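Local structure of glutamate--cysteine ligase GshA (Methylobacillus flagellatus KT, 3K1T) at residues Thr17-Leu22 with Leu225-Asp229; Pro66-Asn70 with Arg113-Leu118; Gln276-Ile281 with Glu329-Phe334. The protein probably acts as a glutamate--cysteine ligase, joining glutamate to cysteine through the gamma-carboxylate to make gamma-glutamylcysteine. All blocks are in the same frame, centred on the assembly; numbering follows the deposited sequence.

Contact 1. Residues Thr17-Leu22 with Leu225-Asp229; sequences TLEKRL and LIDID
In one of its two modelled conformers, R21 of helix 13-23 lies across the turn that ends helix 210-226, and it shows how one long side chain can bind a helix terminus by both its carbon chain and its polar end. The chain bends at chi2 (-69°), which carries R21 CD to within 3.2 Å of I226 O and swings the guanidinium over to D227. There R21 NE donates to D227 O at 3.1 Å. The carbonyl oxygen lies close to the guanidinium plane, but the donor stands about 35° above the carbonyl plane. A water takes a weak bond from R21 NH2 and donates to D227 O, so two donors grip this one oxygen. T17 CG2 packs against one face of the guanidinium, off toward its rim.

Beneath this polar edge the contact is aliphatic. I226 CD1 lies 3.8 Å from L22 CD2 and also touches L18 CD1. I228 reaches in with CG1 anti to its backbone N (chi1 -165°), and I228 CD1 settles 3.7 Å from L18 CA and beside T17 CG2. D227, with positive phi, is the C-prime residue of a Schellman motif, which reverses the chain between I226 and I228, and the CD1 atoms of both reach helix 13-23. Around them, I29 of helix 26-40 touches L22 and I226, while helix 398-421 packs on L22 through A404 and V407.

Contact 2. Residues Pro66-Asn70 with Arg113-Leu118; sequences PGGFN and RNVHAL. With SO4 (sulfate ion), chain B.
N114, F69 and N70 bury the most surface where the loop 66-70 rests on helix 109-124, an example of a buried amide that fastens a loop by its backbone. N114 extends CG anti to its own N (chi1 162°), which brings OD1 up to the loop at the start of the 3-10 turn. F69 N donates to N114 OD1 at 2.9 Å, in the carbonyl plane and on a lone pair, with an N-H...O angle of 156°. The other end of the amide is held as well, since N114 ND2 bonds to N177 OD1; with both ends engaged, the rotation of the amide is fixed.

The F69 ring meets the helix in two ways. N114 OD1 lies at its edge, in the ring plane, 3.3 Å from F69 CD2, while L118 CD1 sits over the centre of one face in a CH-pi contact, 4.0 Å from the ring centroid. A117 fits its CB against the backbone between F69 and N70, with A117 CB 3.6 Å from N70 N. N70 lies against the helix backbone at R113 and N114: N70 CB abuts R113 O at 3.6 Å and N70 OD1 rests against N114 CB, the two amide planes being 67° apart.

Away from the helix, G67 N donates to O4 of a sulfate ion at 2.8 Å. S47, N63 and R359 also bind this ion, which probably came from the crystallisation liquor. The loop lies between strand 45-52, whose Y45 touches P66, and helix 109-124; the two also meet directly where Y45 touches L118. On another side the helix packs V115 and H116 against I152 of strand 151-160.

Contact 3. Residues Gln276-Ile281 with Glu329-Phe334; sequences QEPFVI and EGVYTF
An antiparallel four-stranded sheet frays here, where strand 280-285 begins and strand 324-329 ends. V280 and E329 form a non-hydrogen-bonded pair, and next to it G330 N donates to F279 O at 2.8 Å. Beyond this the backbones part, and aromatic side chains bridge the widening gap, a worked case of rings continuing what a sheet begins. F279 CG stands between the backbone N and the carbonyl carbon (chi1 75°), which lays the ring over G330, whose CA sits 3.5 Å from the ring centroid. The same ring turns its edge to the face of Y332 in a T-shaped pair, centroids 5.1 Å apart and planes at 73°. In one of two modelled conformers, Q276 approaches the opposite face of Y332 with its CB and CG, and its amide meets F334 CZ. Were F279 reduced to an alanine, G330 would probably lose the ring that covers it and the Y332 ring its edge-on partner, leaving Y332 freer to shift. One water accepts from F279 N and donates to G330 O, joining the diverging chains. Y332 OH donates to E277 O, modelled at an unusually short 2.5 Å, in the carbonyl plane and on a lone pair.

Overall arrangement
The three contacts are spread through one chain and touch nowhere. Contact 2 is nested within the loop closed by contact 1, and contact 3 follows both in sequence. Between centres, contacts 1 and 3 are about 22 Å apart, contacts 1 and 2 about 34 Å, and contacts 2 and 3, about 30 Å apart, lie on opposite sides of the chain's centre. Contact 1 sets helix 13-23 against the C-terminal end of helix 210-226 and the turn after it, contact 2 ties a loop to a helix beside the mixed sheet, and contact 3 leads from the four-stranded sheet toward strand 335-337 of the seven-stranded sheet. Together they illustrate how distant sequence segments are drawn into one fold.

Contact 1. Residues Thr17-Leu22 with Leu225-Asp229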
ATOM      1  N   THR A  17       6.000   2.168  28.998  1.00 14.20           N
ATOM      2  CA  THR A  17       7.246   2.890  28.762  1.00 14.44           C
ATOM      3  C   THR A  17       7.690   2.724  27.299  1.00 14.23           C
ATOM      4  O   THR A  17       8.073   3.678  26.641  1.00 14.10           O
ATOM      5  CB  THR A  17       8.369   2.410  29.699  1.00 15.21           C
ATOM      6  OG1 THR A  17       7.976   2.645  31.058  1.00 16.93           O
ATOM      7  CG2 THR A  17       9.714   3.144  29.391  1.00 14.60           C
ATOM      8  N   LEU A  18       7.697   1.495  26.822  1.00 13.75           N
ATOM      9  CA  LEU A  18       7.977   1.242  25.397  1.00 13.13           C
ATOM     10  C   LEU A  18       7.066   2.028  24.478  1.00 13.74           C
ATOM     11  O   LEU A  18       7.547   2.690  23.532  1.00 13.07           O
ATOM     12  CB  LEU A  18       7.881  -0.238  25.105  1.00 13.27           C
ATOM     13  CG  LEU A  18       7.968  -0.666  23.626  1.00 14.66           C
ATOM     14  CD1 LEU A  18       9.287  -0.280  22.988  1.00 13.48           C
ATOM     15  CD2 LEU A  18       7.724  -2.182  23.515  1.00 13.66           C
ATOM     16  N   GLU A  19       5.753   1.946  24.714  1.00 13.19           N
ATOM     17  CA  GLU A  19       4.794   2.693  23.900  1.00 13.95           C
ATOM     18  C   GLU A  19       5.087   4.199  23.903  1.00 14.81           C
ATOM     19  O   GLU A  19       5.070   4.822  22.839  1.00 14.52           O
ATOM     20  CB  GLU A  19       3.358   2.419  24.350  1.00 14.00           C
ATOM     21  CG  GLU A  19       2.888   1.025  23.997  1.00 14.53           C
ATOM     22  CD  GLU A  19       1.627   0.562  24.745  1.00 16.30           C
ATOM     23  OE1 GLU A  19       1.380   1.039  25.870  1.00 14.36           O
ATOM     24  OE2 GLU A  19       0.891  -0.309  24.183  1.00 13.23           O
ATOM     25  N   LYS A  20       5.366   4.762  25.078  1.00 15.43           N
ATOM     26  CA  LYS A  20       5.720   6.176  25.175  1.00 17.23           C
ATOM     27  C   LYS A  20       6.979   6.508  24.370  1.00 16.11           C
ATOM     28  O   LYS A  20       7.001   7.519  23.679  1.00 17.02           O
ATOM     29  CB  LYS A  20       5.921   6.616  26.636  1.00 17.56           C
ATOM     30  CG  LYS A  20       4.633   6.629  27.420  1.00 20.77           C
ATOM     31  CD  LYS A  20       4.783   7.257  28.815  1.00 24.91           C
ATOM     32  CE  LYS A  20       5.181   6.272  29.886  1.00 30.35           C
ATOM     33  NZ  LYS A  20       4.963   6.977  31.228  1.00 34.54           N
ATOM     34  N   ARG A  21       8.014   5.673  24.462  1.00 15.94           N
ATOM     35  CA  ARG A  21       9.239   5.915  23.689  0.80 15.70           C
ATOM     36  C   ARG A  21       8.956   5.884  22.174  1.00 14.73           C
ATOM     37  O   ARG A  21       9.466   6.738  21.427  1.00 14.20           O
ATOM     38  CB  ARG A  21      10.337   4.897  24.061  0.80 16.41           C
ATOM     39  CG  ARG A  21      10.870   5.023  25.502  0.80 18.70           C
ATOM     40  CD  ARG A  21      11.703   6.286  25.795  0.80 22.63           C
ATOM     41  NE  ARG A  21      12.251   6.120  27.140  0.80 28.87           N
ATOM     42  CZ  ARG A  21      11.565   6.311  28.278  0.80 32.04           C
ATOM     43  NH1 ARG A  21      10.301   6.731  28.253  0.80 34.80           N
ATOM     44  NH2 ARG A  21      12.132   6.062  29.460  0.80 31.72           N
ATOM     45  N   LEU A  22       8.145   4.914  21.714  1.00 13.67           N
ATOM     46  CA  LEU A  22       7.804   4.804  20.284  1.00 13.40           C
ATOM     47  C   LEU A  22       7.023   6.039  19.816  1.00 14.94           C
ATOM     48  O   LEU A  22       7.282   6.591  18.731  1.00 15.31           O
ATOM     49  CB  LEU A  22       6.986   3.532  19.984  1.00 13.35           C
ATOM     50  CG  LEU A  22       7.621   2.179  20.295  1.00 13.93           C
ATOM     51  CD1 LEU A  22       6.545   1.055  20.059  1.00 14.63           C
ATOM     52  CD2 LEU A  22       8.900   1.950  19.454  1.00 10.32           C
ATOM     53  N   LEU A 225      18.392   4.072  19.890  1.00 18.39           N
ATOM     54  CA  LEU A 225      17.679   5.049  19.039  1.00 18.24           C
ATOM     55  C   LEU A 225      16.510   5.666  19.806  1.00 18.56           C
ATOM     56  O   LEU A 225      16.280   6.882  19.712  1.00 17.92           O
ATOM     57  CB  LEU A 225      17.164   4.391  17.745  1.00 18.50           C
ATOM     58  CG  LEU A 225      16.486   5.285  16.687  1.00 19.70           C
ATOM     59  CD1 LEU A 225      17.553   6.164  15.970  1.00 20.84           C
ATOM     60  CD2 LEU A 225      15.640   4.472  15.685  1.00 18.73           C
ATOM     61  N   ILE A 226      15.771   4.839  20.552  1.00 17.20           N
ATOM     62  CA  ILE A 226      14.571   5.313  21.250  1.00 17.35           C
ATOM     63  C   ILE A 226      14.786   5.368  22.781  1.00 17.28           C
ATOM     64  O   ILE A 226      13.880   5.723  23.493  1.00 18.74           O
ATOM     65  CB  ILE A 226      13.293   4.485  20.911  1.00 17.66           C
ATOM     66  CG1 ILE A 226      13.410   3.034  21.410  1.00 15.47           C
ATOM     67  CG2 ILE A 226      13.013   4.502  19.375  1.00 16.86           C
ATOM     68  CD1 ILE A 226      12.104   2.239  21.459  1.00 16.94           C
ATOM     69  N   ASP A 227      15.985   5.046  23.249  1.00 16.97           N
ATOM     70  CA  ASP A 227      16.351   5.021  24.671  1.00 17.81           C
ATOM     71  C   ASP A 227      15.471   4.101  25.530  1.00 17.55           C
ATOM     72  O   ASP A 227      14.793   4.552  26.469  1.00 18.06           O
ATOM     73  CB  ASP A 227      16.373   6.441  25.262  1.00 18.10           C
ATOM     74  CG  ASP A 227      17.037   6.485  26.649  1.00 21.85           C
ATOM     75  OD1 ASP A 227      17.936   5.667  26.927  1.00 23.83           O
ATOM     76  OD2 ASP A 227      16.684   7.372  27.445  1.00 26.92           O
ATOM     77  N   ILE A 228      15.488   2.808  25.215  1.00 16.54           N
ATOM     78  CA  ILE A 228      14.727   1.796  25.956  1.00 16.32           C
ATOM     79  C   ILE A 228      15.692   0.671  26.387  1.00 15.92           C
ATOM     80  O   ILE A 228      16.712   0.437  25.721  1.00 15.91           O
ATOM     81  CB  ILE A 228      13.560   1.265  25.100  1.00 16.74           C
ATOM     82  CG1 ILE A 228      12.510   0.498  25.915  1.00 20.06           C
ATOM     83  CG2 ILE A 228      14.080   0.292  23.999  1.00 15.98           C
ATOM     84  CD1 ILE A 228      11.472   1.339  26.605  1.00 22.81           C
ATOM     85  N   ASP A 229      15.390   0.005  27.516  1.00 14.27           N
ATOM     86  CA  ASP A 229      16.090  -1.213  27.935  1.00 14.80           C
ATOM     87  C   ASP A 229      15.877  -2.274  26.819  1.00 13.59           C
ATOM     88  O   ASP A 229      14.749  -2.634  26.567  1.00 13.69           O
ATOM     89  CB  ASP A 229      15.476  -1.712  29.272  1.00 13.73           C
ATOM     90  CG  ASP A 229      16.132  -2.975  29.813  1.00 14.70           C
ATOM     91  OD1 ASP A 229      16.989  -3.561  29.129  1.00 14.62           O
ATOM     92  OD2 ASP A 229      15.789  -3.406  30.949  1.00 13.96           O
TER
HETATM   93  O   HOH W   1      13.816   3.909  28.948  1.00 42.70           O

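Contact 2. Residues Pro66-Asn70 with Arg113-Leu118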
ATOM      1  N   PRO A  66       4.347 -17.741   5.437  1.00 14.11           N
ATOM      2  CA  PRO A  66       3.133 -17.673   6.257  1.00 14.08           C
ATOM      3  C   PRO A  66       1.983 -18.468   5.666  1.00 13.77           C
ATOM      4  O   PRO A  66       1.774 -18.434   4.448  1.00 14.29           O
ATOM      5  CB  PRO A  66       2.808 -16.155   6.326  1.00 14.18           C
ATOM      6  CG  PRO A  66       3.761 -15.479   5.438  1.00 16.05           C
ATOM      7  CD  PRO A  66       4.820 -16.411   4.997  1.00 14.94           C
ATOM      8  N   GLY A  67       1.241 -19.147   6.526  1.00 13.30           N
ATOM      9  CA  GLY A  67       0.191 -20.050   6.094  1.00 14.29           C
ATOM     10  C   GLY A  67      -1.202 -19.778   6.615  1.00 13.79           C
ATOM     11  O   GLY A  67      -2.030 -20.674   6.644  1.00 14.79           O
ATOM     12  N   GLY A  68      -1.457 -18.534   7.040  1.00 13.26           N
ATOM     13  CA  GLY A  68      -2.733 -18.156   7.602  1.00 12.98           C
ATOM     14  C   GLY A  68      -3.353 -16.942   6.895  1.00 13.44           C
ATOM     15  O   GLY A  68      -4.050 -16.138   7.516  1.00 13.52           O
ATOM     16  N   PHE A  69      -3.144 -16.826   5.588  1.00 12.51           N
ATOM     17  CA  PHE A  69      -3.742 -15.714   4.804  1.00 12.38           C
ATOM     18  C   PHE A  69      -5.261 -15.668   4.836  1.00 13.15           C
ATOM     19  O   PHE A  69      -5.857 -14.607   4.655  1.00 13.29           O
ATOM     20  CB  PHE A  69      -3.213 -15.712   3.350  1.00 12.52           C
ATOM     21  CG  PHE A  69      -1.830 -15.146   3.240  1.00 11.63           C
ATOM     22  CD1 PHE A  69      -1.641 -13.780   3.138  1.00 11.60           C
ATOM     23  CD2 PHE A  69      -0.726 -15.975   3.256  1.00 11.72           C
ATOM     24  CE1 PHE A  69      -0.341 -13.249   3.076  1.00 11.28           C
ATOM     25  CE2 PHE A  69       0.563 -15.469   3.192  1.00 11.74           C
ATOM     26  CZ  PHE A  69       0.767 -14.090   3.122  1.00 12.66           C
ATOM     27  N   ASN A  70      -5.893 -16.802   5.063  1.00 12.46           N
ATOM     28  CA  ASN A  70      -7.336 -16.857   5.153  1.00 13.22           C
ATOM     29  C   ASN A  70      -7.888 -16.243   6.458  1.00 13.96           C
ATOM     30  O   ASN A  70      -9.082 -16.056   6.580  1.00 14.00           O
ATOM     31  CB  ASN A  70      -7.796 -18.300   5.057  1.00 13.65           C
ATOM     32  CG  ASN A  70      -7.193 -19.208   6.137  1.00 14.95           C
ATOM     33  OD1 ASN A  70      -5.982 -19.350   6.228  1.00 13.72           O
ATOM     34  ND2 ASN A  70      -8.066 -19.867   6.932  1.00 15.71           N
ATOM     35  N   ARG A 113      -7.607 -23.379   2.552  1.00 15.48           N
ATOM     36  CA  ARG A 113      -8.179 -22.029   2.554  1.00 15.55           C
ATOM     37  C   ARG A 113      -7.126 -20.932   2.507  1.00 14.60           C
ATOM     38  O   ARG A 113      -7.328 -19.907   1.828  1.00 14.25           O
ATOM     39  CB  ARG A 113      -9.096 -21.816   3.771  1.00 17.07           C
ATOM     40  CG  ARG A 113     -10.317 -22.713   3.721  1.00 19.42           C
ATOM     41  CD  ARG A 113     -11.122 -22.639   4.986  1.00 25.79           C
ATOM     42  NE  ARG A 113     -12.260 -23.543   4.848  1.00 29.67           N
ATOM     43  CZ  ARG A 113     -13.136 -23.830   5.804  1.00 33.63           C
ATOM     44  NH1 ARG A 113     -13.031 -23.272   7.011  1.00 33.18           N
ATOM     45  NH2 ARG A 113     -14.136 -24.675   5.530  1.00 33.67           N
ATOM     46  N   ASN A 114      -6.015 -21.142   3.213  1.00 13.42           N
ATOM     47  CA  ASN A 114      -4.867 -20.240   3.084  1.00 13.25           C
ATOM     48  C   ASN A 114      -4.371 -20.155   1.642  1.00 13.20           C
ATOM     49  O   ASN A 114      -4.118 -19.070   1.119  1.00 12.89           O
ATOM     50  CB  ASN A 114      -3.734 -20.697   3.983  1.00 12.87           C
ATOM     51  CG  ASN A 114      -2.416 -20.109   3.616  1.00 13.75           C
ATOM     52  OD1 ASN A 114      -2.159 -18.903   3.862  1.00 10.65           O
ATOM     53  ND2 ASN A 114      -1.536 -20.960   3.007  1.00 11.66           N
ATOM     54  N   VAL A 115      -4.200 -21.304   1.005  1.00 13.24           N
ATOM     55  CA  VAL A 115      -3.770 -21.315  -0.392  1.00 13.43           C
ATOM     56  C   VAL A 115      -4.683 -20.531  -1.296  1.00 12.29           C
ATOM     57  O   VAL A 115      -4.189 -19.720  -2.097  1.00 13.25           O
ATOM     58  CB  VAL A 115      -3.530 -22.728  -0.930  1.00 13.96           C
ATOM     59  CG1 VAL A 115      -3.107 -22.658  -2.459  1.00 13.38           C
ATOM     60  CG2 VAL A 115      -2.414 -23.394  -0.059  1.00 14.00           C
ATOM     61  N   HIS A 116      -5.982 -20.727  -1.160  1.00 13.23           N
ATOM     62  CA  HIS A 116      -6.959 -19.959  -1.928  1.00 14.36           C
ATOM     63  C   HIS A 116      -6.857 -18.442  -1.686  1.00 14.01           C
ATOM     64  O   HIS A 116      -6.842 -17.658  -2.641  1.00 13.29           O
ATOM     65  CB  HIS A 116      -8.374 -20.424  -1.643  1.00 15.40           C
ATOM     66  CG  HIS A 116      -9.419 -19.573  -2.285  1.00 20.13           C
ATOM     67  ND1 HIS A 116      -9.881 -19.802  -3.564  1.00 29.40           N
ATOM     68  CD2 HIS A 116     -10.094 -18.490  -1.828  1.00 25.66           C
ATOM     69  CE1 HIS A 116     -10.776 -18.881  -3.876  1.00 29.73           C
ATOM     70  NE2 HIS A 116     -10.916 -18.064  -2.840  1.00 28.39           N
ATOM     71  N   ALA A 117      -6.767 -18.050  -0.415  1.00 13.30           N
ATOM     72  CA  ALA A 117      -6.663 -16.616  -0.023  1.00 13.34           C
ATOM     73  C   ALA A 117      -5.392 -15.972  -0.548  1.00 12.48           C
ATOM     74  O   ALA A 117      -5.419 -14.852  -1.066  1.00 12.05           O
ATOM     75  CB  ALA A 117      -6.725 -16.494   1.525  1.00 13.69           C
ATOM     76  N   LEU A 118      -4.261 -16.684  -0.413  1.00 12.54           N
ATOM     77  CA  LEU A 118      -2.986 -16.220  -0.945  1.00 12.32           C
ATOM     78  C   LEU A 118      -2.993 -16.074  -2.475  1.00 12.00           C
ATOM     79  O   LEU A 118      -2.554 -15.053  -3.038  1.00 11.96           O
ATOM     80  CB  LEU A 118      -1.841 -17.128  -0.478  1.00 11.87           C
ATOM     81  CG  LEU A 118      -0.458 -16.798  -1.012  1.00 12.15           C
ATOM     82  CD1 LEU A 118       0.057 -15.359  -0.721  1.00 11.02           C
ATOM     83  CD2 LEU A 118       0.546 -17.861  -0.474  1.00 12.15           C
TER
HETATM   84  S   SO4 B 432       1.730 -18.539  10.272  1.00 21.90           S
HETATM   85  O1  SO4 B 432       0.567 -18.616  11.125  1.00 27.96           O
HETATM   86  O2  SO4 B 432       1.555 -17.221   9.746  1.00 25.53           O
HETATM   87  O3  SO4 B 432       2.965 -18.618  11.019  1.00 23.72           O
HETATM   88  O4  SO4 B 432       1.679 -19.570   9.211  1.00 22.65           O

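Contact 3. Residues Gln276-Ile281 with Glu329-Phe334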
ATOM      1  N   GLN A 276       5.863 -13.742  38.347  1.00 16.50           N
ATOM      2  CA  GLN A 276       5.767 -15.042  37.688  0.50 16.39           C
ATOM      3  C   GLN A 276       7.124 -15.756  37.686  1.00 16.44           C
ATOM      4  O   GLN A 276       8.162 -15.138  37.771  1.00 15.28           O
ATOM      5  CB  GLN A 276       5.236 -14.924  36.253  0.50 16.23           C
ATOM      6  CG  GLN A 276       3.736 -14.714  36.157  0.50 16.37           C
ATOM      7  CD  GLN A 276       3.363 -13.252  36.287  0.50 14.86           C
ATOM      8  OE1 GLN A 276       4.212 -12.380  36.193  0.50 16.61           O
ATOM      9  NE2 GLN A 276       2.094 -12.983  36.454  0.50 16.17           N
ATOM     10  N   GLU A 277       7.080 -17.088  37.600  1.00 16.63           N
ATOM     11  CA  GLU A 277       8.285 -17.926  37.552  0.50 16.82           C
ATOM     12  C   GLU A 277       9.004 -17.784  36.207  1.00 16.47           C
ATOM     13  O   GLU A 277       8.361 -17.881  35.166  1.00 16.59           O
ATOM     14  CB  GLU A 277       7.915 -19.398  37.699  0.50 17.30           C
ATOM     15  CG  GLU A 277       7.158 -19.798  38.964  0.50 19.33           C
ATOM     16  CD  GLU A 277       7.063 -21.310  39.075  0.50 21.57           C
ATOM     17  OE1 GLU A 277       8.113 -21.950  39.290  0.50 23.59           O
ATOM     18  OE2 GLU A 277       5.953 -21.859  38.907  0.50 23.66           O
ATOM     19  N   PRO A 278      10.329 -17.563  36.215  1.00 15.34           N
ATOM     20  CA  PRO A 278      11.071 -17.638  34.956  1.00 14.57           C
ATOM     21  C   PRO A 278      10.942 -19.028  34.338  1.00 13.49           C
ATOM     22  O   PRO A 278      10.853 -20.012  35.067  1.00 12.80           O
ATOM     23  CB  PRO A 278      12.522 -17.381  35.366  1.00 14.84           C
ATOM     24  CG  PRO A 278      12.451 -16.688  36.689  1.00 16.50           C
ATOM     25  CD  PRO A 278      11.185 -17.148  37.341  1.00 16.30           C
ATOM     26  N   PHE A 279      10.910 -19.088  33.006  1.00 12.28           N
ATOM     27  CA  PHE A 279      10.924 -20.353  32.293  1.00 12.33           C
ATOM     28  C   PHE A 279      11.807 -20.244  31.093  1.00 13.01           C
ATOM     29  O   PHE A 279      12.042 -19.149  30.584  1.00 13.62           O
ATOM     30  CB  PHE A 279       9.505 -20.898  31.959  1.00 12.21           C
ATOM     31  CG  PHE A 279       8.782 -20.211  30.822  1.00 12.10           C
ATOM     32  CD1 PHE A 279       8.142 -18.973  31.017  1.00 14.03           C
ATOM     33  CD2 PHE A 279       8.695 -20.823  29.564  1.00 12.21           C
ATOM     34  CE1 PHE A 279       7.406 -18.346  29.949  1.00 14.50           C
ATOM     35  CE2 PHE A 279       7.959 -20.235  28.511  1.00 14.39           C
ATOM     36  CZ  PHE A 279       7.330 -18.973  28.698  1.00 13.32           C
ATOM     37  N   VAL A 280      12.318 -21.400  30.670  1.00 14.26           N
ATOM     38  CA  VAL A 280      13.217 -21.504  29.531  1.00 13.75           C
ATOM     39  C   VAL A 280      12.664 -22.494  28.537  1.00 13.67           C
ATOM     40  O   VAL A 280      12.131 -23.531  28.930  1.00 13.85           O
ATOM     41  CB  VAL A 280      14.639 -21.890  29.976  1.00 13.88           C
ATOM     42  CG1 VAL A 280      15.490 -22.410  28.781  1.00 12.75           C
ATOM     43  CG2 VAL A 280      15.287 -20.654  30.688  1.00 14.89           C
ATOM     44  N   ILE A 281      12.749 -22.136  27.245  1.00 13.11           N
ATOM     45  CA  ILE A 281      12.353 -23.022  26.177  1.00 13.45           C
ATOM     46  C   ILE A 281      13.657 -23.670  25.690  1.00 13.04           C
ATOM     47  O   ILE A 281      14.603 -22.978  25.330  1.00 13.12           O
ATOM     48  CB  ILE A 281      11.679 -22.282  25.016  1.00 13.93           C
ATOM     49  CG1 ILE A 281      10.482 -21.449  25.507  1.00 16.74           C
ATOM     50  CG2 ILE A 281      11.202 -23.272  23.898  1.00 14.72           C
ATOM     51  CD1 ILE A 281       9.925 -20.492  24.409  1.00 16.72           C
ATOM     52  N   GLU A 329      14.948 -17.643  26.889  1.00 11.95           N
ATOM     53  CA  GLU A 329      14.025 -17.078  27.860  1.00 12.20           C
ATOM     54  C   GLU A 329      12.593 -17.182  27.324  1.00 11.91           C
ATOM     55  O   GLU A 329      12.310 -16.711  26.222  1.00 10.63           O
ATOM     56  CB  GLU A 329      14.387 -15.613  28.108  1.00 12.28           C
ATOM     57  CG  GLU A 329      13.307 -14.782  28.835  1.00 12.40           C
ATOM     58  CD  GLU A 329      13.619 -13.300  28.895  1.00 13.86           C
ATOM     59  OE1 GLU A 329      14.807 -12.906  28.710  1.00 13.28           O
ATOM     60  OE2 GLU A 329      12.662 -12.518  29.170  1.00 14.96           O
ATOM     61  N   GLY A 330      11.725 -17.818  28.088  1.00 11.08           N
ATOM     62  CA  GLY A 330      10.305 -17.890  27.760  1.00 11.65           C
ATOM     63  C   GLY A 330       9.634 -16.560  28.076  1.00 11.33           C
ATOM     64  O   GLY A 330      10.016 -15.905  29.052  1.00 11.67           O
ATOM     65  N   VAL A 331       8.683 -16.151  27.235  1.00 12.28           N
ATOM     66  CA  VAL A 331       7.944 -14.874  27.415  1.00 12.31           C
ATOM     67  C   VAL A 331       6.495 -15.234  27.644  1.00 12.85           C
ATOM     68  O   VAL A 331       5.945 -16.077  26.950  1.00 13.98           O
ATOM     69  CB  VAL A 331       8.089 -13.982  26.176  1.00 14.05           C
ATOM     70  CG1 VAL A 331       7.357 -12.609  26.386  1.00 12.53           C
ATOM     71  CG2 VAL A 331       9.602 -13.774  25.854  1.00 14.48           C
ATOM     72  N   TYR A 332       5.884 -14.640  28.654  1.00 13.22           N
ATOM     73  CA  TYR A 332       4.471 -14.875  28.964  1.00 12.28           C
ATOM     74  C   TYR A 332       3.607 -14.081  28.015  1.00 11.95           C
ATOM     75  O   TYR A 332       4.016 -13.002  27.527  1.00 12.58           O
ATOM     76  CB  TYR A 332       4.157 -14.442  30.407  1.00 12.35           C
ATOM     77  CG  TYR A 332       4.662 -15.429  31.426  1.00 12.37           C
ATOM     78  CD1 TYR A 332       3.881 -16.506  31.813  1.00 13.89           C
ATOM     79  CD2 TYR A 332       5.920 -15.275  32.000  1.00 12.74           C
ATOM     80  CE1 TYR A 332       4.344 -17.441  32.736  1.00 14.96           C
ATOM     81  CE2 TYR A 332       6.403 -16.204  32.928  1.00 13.13           C
ATOM     82  CZ  TYR A 332       5.611 -17.295  33.285  1.00 15.01           C
ATOM     83  OH  TYR A 332       6.066 -18.218  34.213  1.00 14.36           O
ATOM     84  N   THR A 333       2.416 -14.606  27.723  1.00 11.42           N
ATOM     85  CA  THR A 333       1.355 -13.765  27.185  1.00 12.08           C
ATOM     86  C   THR A 333       0.225 -13.685  28.212  1.00 12.46           C
ATOM     87  O   THR A 333      -0.260 -14.721  28.678  1.00 12.62           O
ATOM     88  CB  THR A 333       0.763 -14.233  25.844  1.00 12.08           C
ATOM     89  OG1 THR A 333      -0.457 -13.476  25.569  1.00 13.11           O
ATOM     90  CG2 THR A 333       0.459 -15.772  25.831  1.00 11.68           C
ATOM     91  N   PHE A 334      -0.196 -12.462  28.556  1.00 11.69           N
ATOM     92  CA  PHE A 334      -1.332 -12.277  29.465  1.00 12.45           C
ATOM     93  C   PHE A 334      -2.560 -11.753  28.742  1.00 12.43           C
ATOM     94  O   PHE A 334      -3.552 -11.425  29.377  1.00 13.36           O
ATOM     95  CB  PHE A 334      -0.963 -11.376  30.650  1.00 13.05           C
ATOM     96  CG  PHE A 334       0.135 -11.942  31.481  1.00 12.18           C
ATOM     97  CD1 PHE A 334      -0.042 -13.138  32.143  1.00 16.15           C
ATOM     98  CD2 PHE A 334       1.367 -11.347  31.521  1.00 14.94           C
ATOM     99  CE1 PHE A 334       0.988 -13.702  32.896  1.00 18.04           C
ATOM    100  CE2 PHE A 334       2.397 -11.897  32.272  1.00 14.08           C
ATOM    101  CZ  PHE A 334       2.201 -13.085  32.960  1.00 15.02           C
TER
HETATM  102  O   HOH W   2      10.870 -16.467  31.743  1.00 12.18           O